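Local coordinates for protein maleylacetoacetate isomerase (Anaeromyxobacter dehalogenans, PDB 4IGJ) that probably catalyses the glutathione-dependent cis-trans isomerisation of maleylacetoacetate to fumarylacetoacetate, as a member of the zeta class of glutathione transferases, at residues T131-Q135 / Q193-A197; M134-L140 / W154-I159; D187-V191 / V213-C217. All coordinates share one frame; numbering follows the deposited sequence.

Interaction 1 of 3, residues T131-Q135 / Q193-A197; sequences TQPMQ and QLYNA. With SO4 (sulfate ion), chain C.
Gln132 lies on the short 3-10 turn 132-134 and Gln135 comes just after it, facing one side of helix 193-197, with CA atoms 7.3 Å apart at Gln132 and Gln193 and 8.9 Å apart at Gln135 and Asn196, so the two hydrogen bonds between the segments run from side chain to side chain. Gln135 CG stands in the crowded position between backbone N and carbonyl carbon (chi1 52°), and the chain bends again about CB-CG, carrying the amide across to the helix. There Gln135 OE1 accepts two hydrogen bonds, from Gln193 NE2 at 2.9 Å and from Asn196 ND2 at 3.0 Å. Both donors lie in the carbonyl plane; Asn196 sits on a lone pair, at a C=O...donor angle of 111°, while Gln193 approaches more nearly head-on. Although the Gln193 amide stands 80° from that of Gln135, each bond stays close to the plane of its donor amide. Two bonds on one buried oxygen fix the rotation of Gln135 and leave its NE2 directed at the sulfate, whose O1 it reaches at 3.2 Å. Gln132 NE2 donates to sulfate O2 at 3.0 Å, and Asn196 ND2 adds a weak bond to the same oxygen. The Thr131 methyl CG2 rests 3.5 Å from Gln193 OE1, a van der Waals contact, while Thr131 OG1 is engaged by the carbonyl of His126. Gln132 belongs to a glutathione-binding site seen in this protein, and the sulfate, probably from the crystallisation liquor, also bonds Ser34 OG at the start of helix 34-45. In this crystal the anion thus bridges the thioredoxin-like domain and the helical one. Ile159 of helix 150-171 packs on Gln135 and Gln193, and Pro133 meets Ser129 of the second subunit.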
loop_
_atom_site.group_PDB
_atom_site.type_symbol
_atom_site.label_atom_id
_atom_site.label_comp_id
_atom_site.label_asym_id
_atom_site.label_seq_id
_atom_site.Cartn_x
_atom_site.Cartn_y
_atom_site.Cartn_z
ATOM N N THR A 131 7.778 2.260 -1.029
ATOM C CA THR A 131 8.646 3.347 -1.463
ATOM C C THR A 131 8.165 4.716 -0.966
ATOM O O THR A 131 8.874 5.408 -0.233
ATOM C CB THR A 131 8.759 3.366 -3.000
ATOM O OG1 THR A 131 9.135 2.065 -3.467
ATOM C CG2 THR A 131 9.797 4.380 -3.445
ATOM N N GLN A 132 6.962 5.114 -1.367
ATOM C CA GLN A 132 6.449 6.434 -1.039
ATOM C C GLN A 132 6.400 6.741 0.464
ATOM O O GLN A 132 6.744 7.852 0.855
ATOM C CB GLN A 132 5.087 6.695 -1.707
ATOM C CG GLN A 132 4.585 8.143 -1.596
ATOM C CD GLN A 132 3.941 8.482 -0.269
ATOM O OE1 GLN A 132 3.483 7.603 0.468
ATOM N NE2 GLN A 132 3.894 9.773 0.042
ATOM N N PRO A 133 5.985 5.773 1.321
ATOM C CA PRO A 133 5.907 6.141 2.744
ATOM C C PRO A 133 7.252 6.602 3.315
ATOM O O PRO A 133 7.264 7.427 4.229
ATOM C CB PRO A 133 5.458 4.832 3.418
ATOM C CG PRO A 133 4.667 4.135 2.340
ATOM C CD PRO A 133 5.443 4.418 1.087
ATOM N N MET A 134 8.356 6.105 2.766
ATOM C CA MET A 134 9.663 6.450 3.307
ATOM C C MET A 134 10.105 7.838 2.879
ATOM O O MET A 134 11.117 8.339 3.354
ATOM C CB MET A 134 10.701 5.394 2.919
ATOM C CG MET A 134 10.828 4.224 3.926
ATOM S SD MET A 134 9.267 3.388 4.251
ATOM C CE MET A 134 8.889 2.858 2.600
ATOM N N GLN A 135 9.347 8.459 1.980
ATOM C CA GLN A 135 9.649 9.824 1.580
ATOM C C GLN A 135 8.453 10.761 1.723
ATOM O O GLN A 135 8.410 11.809 1.080
ATOM C CB GLN A 135 10.236 9.862 0.159
ATOM C CG GLN A 135 9.407 9.136 -0.902
ATOM C CD GLN A 135 8.723 10.079 -1.880
ATOM O OE1 GLN A 135 8.623 9.789 -3.067
ATOM N NE2 GLN A 135 8.243 11.208 -1.381
ATOM N N GLN A 193 6.170 8.380 -8.905
ATOM C CA GLN A 193 7.331 8.027 -8.100
ATOM C C GLN A 193 8.625 8.417 -8.808
ATOM O O GLN A 193 9.578 8.859 -8.160
ATOM C CB GLN A 193 7.324 6.533 -7.751
ATOM C CG GLN A 193 8.401 6.143 -6.735
ATOM C CD GLN A 193 8.223 6.872 -5.426
ATOM O OE1 GLN A 193 7.323 6.552 -4.650
ATOM N NE2 GLN A 193 9.062 7.877 -5.171
ATOM N N LEU A 194 8.655 8.274 -10.132
ATOM C CA LEU A 194 9.835 8.683 -10.905
ATOM C C LEU A 194 10.007 10.198 -10.872
ATOM O O LEU A 194 11.134 10.688 -10.802
ATOM C CB LEU A 194 9.746 8.189 -12.349
ATOM C CG LEU A 194 9.860 6.685 -12.549
ATOM C CD1 LEU A 194 9.564 6.342 -13.995
ATOM C CD2 LEU A 194 11.245 6.190 -12.147
ATOM N N TYR A 195 8.906 10.940 -10.891
ATOM C CA TYR A 195 8.973 12.388 -10.733
ATOM C C TYR A 195 9.598 12.736 -9.376
ATOM O O TYR A 195 10.434 13.640 -9.280
ATOM C CB TYR A 195 7.569 12.978 -10.870
ATOM C CG TYR A 195 7.397 14.452 -10.527
ATOM C CD1 TYR A 195 7.296 15.413 -11.525
ATOM C CD2 TYR A 195 7.259 14.867 -9.207
ATOM C CE1 TYR A 195 7.101 16.757 -11.197
ATOM C CE2 TYR A 195 7.074 16.194 -8.880
ATOM C CZ TYR A 195 6.991 17.131 -9.875
ATOM O OH TYR A 195 6.793 18.457 -9.531
ATOM N N ASN A 196 9.216 12.023 -8.323
ATOM C CA ASN A 196 9.800 12.293 -7.012
ATOM C C ASN A 196 11.281 11.923 -6.961
ATOM O O ASN A 196 12.073 12.629 -6.334
ATOM C CB ASN A 196 9.000 11.593 -5.905
ATOM C CG ASN A 196 7.719 12.327 -5.555
ATOM O OD1 ASN A 196 7.348 13.302 -6.203
ATOM N ND2 ASN A 196 7.023 11.842 -4.532
ATOM N N ALA A 197 11.654 10.838 -7.634
ATOM C CA ALA A 197 13.053 10.437 -7.749
ATOM C C ALA A 197 13.875 11.576 -8.338
ATOM O O ALA A 197 14.942 11.911 -7.816
ATOM C CB ALA A 197 13.194 9.195 -8.609
HETATM S S SO4 C . 4.848 13.055 -1.908
HETATM O O1 SO4 C . 6.188 13.588 -2.073
HETATM O O2 SO4 C . 4.882 11.610 -2.106
HETATM O O3 SO4 C . 3.984 13.688 -2.890
HETATM O O4 SO4 C . 4.360 13.377 -0.576
#

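Interaction 2 of 3, residues M134-L140 / W154-I159; sequences MQNALVL and WARFFI. With SO4 (sulfate ion), chain C.
The Phe158 ring is covered on both faces: Met134 CG lies over one, 3.8 Å from the centroid and 16° off the ring normal, a CH-pi contact, while Phe157 CD2 lies over the other. At its edge, in plane, comes Trp154 CE3. Phe158 CE2 sits over the centre of one Trp154 face, and the Met134 carbonyl meets the indole edge. There Trp154 NE1 is 2.8 Å from Met134 O, but the N-H...acceptor angle of 129° makes the hydrogen bond weak. Bent about CB-CG and CG-SD, Met134 turns its end away, and SD remains above the face but 5.3 Å from the Phe158 centroid, a longer Met-aromatic contact. In the all-helical C-terminal domain of the glutathione transferase fold, this joins the turn before helix 137-146, and that helix's first residues, to helix 150-171. Asn136 is the N-cap of helix 137-146, its OD1 accepting from Val139 N at 3.1 Å. The closest CA pair, Gln135 and Ala155 at 5.3 Å, is consistent with the small side chain of Ala155. Gln135 CG touches Ile159 CD1 at 4.0 Å. With an alanine in place of Gln135, Gln193 and Asn196 would probably lose their shared acceptor, and a gap would open beside Ile159. Leu140 CD2 reaches Ala155 CB at 4.2 Å, and Met142 of the second subunit packs on Trp154.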
loop_
_atom_site.group_PDB
_atom_site.type_symbol
_atom_site.label_atom_id
_atom_site.label_comp_id
_atom_site.label_asym_id
_atom_site.label_seq_id
_atom_site.Cartn_x
_atom_site.Cartn_y
_atom_site.Cartn_z
ATOM N N MET A 134 8.356 6.105 2.766
ATOM C CA MET A 134 9.663 6.450 3.307
ATOM C C MET A 134 10.105 7.838 2.879
ATOM O O MET A 134 11.117 8.339 3.354
ATOM C CB MET A 134 10.701 5.394 2.919
ATOM C CG MET A 134 10.828 4.224 3.926
ATOM S SD MET A 134 9.267 3.388 4.251
ATOM C CE MET A 134 8.889 2.858 2.600
ATOM N N GLN A 135 9.347 8.459 1.980
ATOM C CA GLN A 135 9.649 9.824 1.580
ATOM C C GLN A 135 8.453 10.761 1.723
ATOM O O GLN A 135 8.410 11.809 1.080
ATOM C CB GLN A 135 10.236 9.862 0.159
ATOM C CG GLN A 135 9.407 9.136 -0.902
ATOM C CD GLN A 135 8.723 10.079 -1.880
ATOM O OE1 GLN A 135 8.623 9.789 -3.067
ATOM N NE2 GLN A 135 8.243 11.208 -1.381
ATOM N N ASN A 136 7.491 10.420 2.579
ATOM C CA ASN A 136 6.382 11.356 2.758
ATOM C C ASN A 136 6.787 12.571 3.583
ATOM O O ASN A 136 7.815 12.549 4.261
ATOM C CB ASN A 136 5.069 10.684 3.212
ATOM C CG ASN A 136 4.965 10.459 4.723
ATOM O OD1 ASN A 136 5.535 11.182 5.538
ATOM N ND2 ASN A 136 4.181 9.456 5.096
ATOM N N ALA A 137 5.980 13.622 3.522
ATOM C CA ALA A 137 6.369 14.922 4.066
ATOM C C ALA A 137 6.726 14.908 5.551
ATOM O O ALA A 137 7.742 15.481 5.948
ATOM C CB ALA A 137 5.284 15.957 3.787
ATOM N N LEU A 138 5.886 14.276 6.367
ATOM C CA LEU A 138 6.128 14.221 7.807
ATOM C C LEU A 138 7.415 13.456 8.133
ATOM O O LEU A 138 8.195 13.871 8.998
ATOM C CB LEU A 138 4.928 13.605 8.531
ATOM C CG LEU A 138 5.008 13.527 10.058
ATOM C CD1 LEU A 138 5.158 14.915 10.669
ATOM C CD2 LEU A 138 3.786 12.826 10.619
ATOM N N VAL A 139 7.641 12.348 7.434
ATOM C CA VAL A 139 8.844 11.550 7.620
ATOM C C VAL A 139 10.082 12.385 7.336
ATOM O O VAL A 139 11.000 12.451 8.154
ATOM C CB VAL A 139 8.828 10.314 6.705
ATOM C CG1 VAL A 139 10.209 9.684 6.618
ATOM C CG2 VAL A 139 7.819 9.306 7.211
ATOM N N LEU A 140 10.101 13.033 6.179
ATOM C CA LEU A 140 11.234 13.859 5.797
ATOM C C LEU A 140 11.472 14.988 6.797
ATOM O O LEU A 140 12.620 15.278 7.142
ATOM C CB LEU A 140 11.038 14.421 4.389
ATOM C CG LEU A 140 10.912 13.391 3.269
ATOM C CD1 LEU A 140 10.841 14.105 1.926
ATOM C CD2 LEU A 140 12.059 12.378 3.306
ATOM N N TRP A 154 18.234 10.076 2.715
ATOM C CA TRP A 154 17.298 9.018 3.077
ATOM C C TRP A 154 16.311 8.758 1.955
ATOM O O TRP A 154 16.092 7.611 1.573
ATOM C CB TRP A 154 16.567 9.442 4.352
ATOM C CG TRP A 154 15.400 8.607 4.804
ATOM C CD1 TRP A 154 14.126 8.604 4.286
ATOM C CD2 TRP A 154 15.376 7.726 5.931
ATOM N NE1 TRP A 154 13.330 7.744 5.009
ATOM C CE2 TRP A 154 14.077 7.194 6.023
ATOM C CE3 TRP A 154 16.338 7.325 6.866
ATOM C CZ2 TRP A 154 13.713 6.282 7.014
ATOM C CZ3 TRP A 154 15.978 6.411 7.843
ATOM C CH2 TRP A 154 14.678 5.899 7.909
ATOM N N ALA A 155 15.719 9.827 1.430
ATOM C CA ALA A 155 14.770 9.692 0.334
ATOM C C ALA A 155 15.435 9.029 -0.870
ATOM O O ALA A 155 14.861 8.133 -1.482
ATOM C CB ALA A 155 14.185 11.044 -0.044
ATOM N N ARG A 156 16.640 9.467 -1.225
ATOM C CA ARG A 156 17.341 8.847 -2.342
ATOM C C ARG A 156 17.621 7.369 -2.092
ATOM O O ARG A 156 17.510 6.553 -2.999
ATOM C CB ARG A 156 18.640 9.593 -2.659
ATOM C CG ARG A 156 18.444 10.878 -3.442
ATOM C CD ARG A 156 19.801 11.501 -3.848
ATOM N NE ARG A 156 20.581 11.959 -2.706
ATOM C CZ ARG A 156 20.464 13.164 -2.163
ATOM N NH1 ARG A 156 19.600 14.043 -2.655
ATOM N NH2 ARG A 156 21.216 13.497 -1.123
ATOM N N PHE A 157 17.960 7.021 -0.854
ATOM C CA PHE A 157 18.249 5.630 -0.536
ATOM C C PHE A 157 17.015 4.748 -0.721
ATOM O O PHE A 157 17.081 3.699 -1.362
ATOM C CB PHE A 157 18.773 5.492 0.894
ATOM C CG PHE A 157 18.970 4.065 1.320
ATOM C CD1 PHE A 157 20.128 3.379 0.986
ATOM C CD2 PHE A 157 17.983 3.398 2.036
ATOM C CE1 PHE A 157 20.303 2.059 1.369
ATOM C CE2 PHE A 157 18.155 2.074 2.426
ATOM C CZ PHE A 157 19.315 1.408 2.089
ATOM N N PHE A 158 15.900 5.173 -0.139
ATOM C CA PHE A 158 14.699 4.345 -0.161
ATOM C C PHE A 158 13.998 4.350 -1.512
ATOM O O PHE A 158 13.446 3.335 -1.935
ATOM C CB PHE A 158 13.752 4.726 0.979
ATOM C CG PHE A 158 14.167 4.160 2.306
ATOM C CD1 PHE A 158 13.989 2.808 2.575
ATOM C CD2 PHE A 158 14.742 4.963 3.276
ATOM C CE1 PHE A 158 14.383 2.273 3.784
ATOM C CE2 PHE A 158 15.135 4.434 4.492
ATOM C CZ PHE A 158 14.955 3.085 4.743
ATOM N N ILE A 159 14.032 5.480 -2.209
ATOM C CA ILE A 159 13.493 5.509 -3.561
ATOM C C ILE A 159 14.295 4.609 -4.510
ATOM O O ILE A 159 13.711 3.847 -5.280
ATOM C CB ILE A 159 13.403 6.951 -4.094
ATOM C CG1 ILE A 159 12.380 7.748 -3.269
ATOM C CG2 ILE A 159 13.056 6.962 -5.577
ATOM C CD1 ILE A 159 12.340 9.237 -3.593
HETATM S S SO4 C . 4.848 13.055 -1.908
HETATM O O1 SO4 C . 6.188 13.588 -2.073
HETATM O O2 SO4 C . 4.882 11.610 -2.106
HETATM O O3 SO4 C . 3.984 13.688 -2.890
HETATM O O4 SO4 C . 4.360 13.377 -0.576
#

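Interaction 3 of 3, residues D187-V191 / V213-C217; sequences DCYLV and VDEAC
A buried helix-helix crossing packs Asp187, Leu190 and Val191 against Val213, Asp214 and Cys217 in the C-terminal helical domain of the glutathione transferase fold. The axes of the two short segments approach to 10.4 Å at a signed crossing angle of -107°, so the helices meet nearly at right angles. Asp187 lies early in helix 185-199, and its OD2 accepts from Thr184 N, consistent with the Ser/Thr-X-X-Asp N-capping box known from this superfamily. Its other oxygen, OD1, is held by Ser178 OG and lies 3.4 Å from Val213 CG1. That methyl is shared: with CG1 anti to the backbone N (chi1 171°), it also meets Leu190 CD2 at 3.7 Å. Cys217 packs between Asp187 and Val191, its SG 3.9 Å from Asp187 CB and its CB 3.9 Å from Val191 CG2, and Phe223 of helix 221-226 packs on all three residues. Asp214 closes the other end. Its OD2 forms a salt bridge with Arg198, while OD1 lies alongside the Val191 methyls and accepts from a water 2.8 Å away, which also donates to Val191 O at 2.8 Å.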
loop_
_atom_site.group_PDB
_atom_site.type_symbol
_atom_site.label_atom_id
_atom_site.label_comp_id
_atom_site.label_asym_id
_atom_site.label_seq_id
_atom_site.Cartn_x
_atom_site.Cartn_y
_atom_site.Cartn_z
ATOM N N ASP A 187 1.228 1.722 -13.751
ATOM C CA ASP A 187 1.784 2.953 -14.295
ATOM C C ASP A 187 1.328 4.171 -13.506
ATOM O O ASP A 187 2.045 5.167 -13.428
ATOM C CB ASP A 187 1.401 3.095 -15.762
ATOM C CG ASP A 187 1.783 1.874 -16.566
ATOM O OD1 ASP A 187 2.995 1.598 -16.665
ATOM O OD2 ASP A 187 0.869 1.190 -17.073
ATOM N N CYS A 188 0.133 4.094 -12.930
ATOM C CA CYS A 188 -0.398 5.185 -12.116
ATOM C C CYS A 188 0.456 5.433 -10.875
ATOM O O CYS A 188 0.508 6.561 -10.365
ATOM C CB CYS A 188 -1.850 4.910 -11.718
ATOM S SG CYS A 188 -3.012 4.836 -13.130
ATOM N N TYR A 189 1.128 4.383 -10.403
ATOM C CA TYR A 189 2.047 4.474 -9.261
ATOM C C TYR A 189 3.488 4.773 -9.692
ATOM O O TYR A 189 4.189 5.549 -9.035
ATOM C CB TYR A 189 1.975 3.187 -8.408
ATOM C CG TYR A 189 0.757 3.178 -7.518
ATOM C CD1 TYR A 189 0.848 3.563 -6.190
ATOM C CD2 TYR A 189 -0.495 2.834 -8.023
ATOM C CE1 TYR A 189 -0.279 3.597 -5.371
ATOM C CE2 TYR A 189 -1.623 2.876 -7.213
ATOM C CZ TYR A 189 -1.508 3.258 -5.900
ATOM O OH TYR A 189 -2.619 3.314 -5.100
ATOM N N LEU A 190 3.928 4.166 -10.789
ATOM C CA LEU A 190 5.294 4.366 -11.278
ATOM C C LEU A 190 5.600 5.819 -11.645
ATOM O O LEU A 190 6.624 6.376 -11.231
ATOM C CB LEU A 190 5.551 3.480 -12.494
ATOM C CG LEU A 190 6.914 3.711 -13.139
ATOM C CD1 LEU A 190 8.010 3.293 -12.190
ATOM C CD2 LEU A 190 6.991 2.924 -14.428
ATOM N N VAL A 191 4.713 6.434 -12.418
ATOM C CA VAL A 191 5.002 7.742 -12.989
ATOM C C VAL A 191 5.222 8.831 -11.926
ATOM O O VAL A 191 6.225 9.535 -11.972
ATOM C CB VAL A 191 3.966 8.111 -14.071
ATOM C CG1 VAL A 191 4.054 9.591 -14.433
ATOM C CG2 VAL A 191 4.192 7.250 -15.310
ATOM N N VAL A 213 9.209 3.073 -19.926
ATOM C CA VAL A 213 7.788 3.084 -19.597
ATOM C C VAL A 213 7.311 4.506 -19.303
ATOM O O VAL A 213 6.254 4.927 -19.783
ATOM C CB VAL A 213 7.471 2.155 -18.409
ATOM C CG1 VAL A 213 6.034 2.353 -17.945
ATOM C CG2 VAL A 213 7.700 0.699 -18.800
ATOM N N ASP A 214 8.100 5.241 -18.523
ATOM C CA ASP A 214 7.818 6.641 -18.233
ATOM C C ASP A 214 7.670 7.450 -19.528
ATOM O O ASP A 214 6.766 8.272 -19.654
ATOM C CB ASP A 214 8.944 7.223 -17.377
ATOM C CG ASP A 214 8.574 8.540 -16.710
ATOM O OD1 ASP A 214 7.444 8.678 -16.190
ATOM O OD2 ASP A 214 9.436 9.439 -16.678
ATOM N N GLU A 215 8.556 7.198 -20.490
ATOM C CA GLU A 215 8.505 7.907 -21.767
ATOM C C GLU A 215 7.234 7.571 -22.546
ATOM O O GLU A 215 6.600 8.454 -23.120
ATOM C CB GLU A 215 9.745 7.589 -22.602
ATOM N N ALA A 216 6.862 6.293 -22.550
ATOM C CA ALA A 216 5.647 5.850 -23.214
ATOM C C ALA A 216 4.410 6.483 -22.599
ATOM O O ALA A 216 3.477 6.860 -23.309
ATOM C CB ALA A 216 5.544 4.336 -23.165
ATOM N N CYS A 217 4.395 6.593 -21.274
ATOM C CA CYS A 217 3.256 7.189 -20.594
ATOM C C CYS A 217 3.169 8.687 -20.873
ATOM O O CYS A 217 2.091 9.232 -21.070
ATOM C CB CYS A 217 3.356 6.955 -19.081
ATOM S SG CYS A 217 3.057 5.258 -18.553
HETATM O O HOH W 1 7.370 10.665 -14.269
#

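All three contacts are buried in the helical domain, but they differ in chemistry. Interactions 1 and 2 share Met134 and Gln135, with centres 7 Å apart: the same turn offers amides toward helix 185-199, where the sulfate lies, and a methionine side chain and a carbonyl toward the rings of helix 150-171, on which Gln135 also packs. Both also touch the second subunit. Interaction 3 uses helix 185-199 again and joins it to helix 208-218 through aliphatic groups, aspartate side chains and a bridging water, within a single chain. Leu194 CD1 meets Asp214 CB, so interactions 1 and 3 are in direct contact, whereas 2 and 3 stay about 9 Å apart at their nearest atoms.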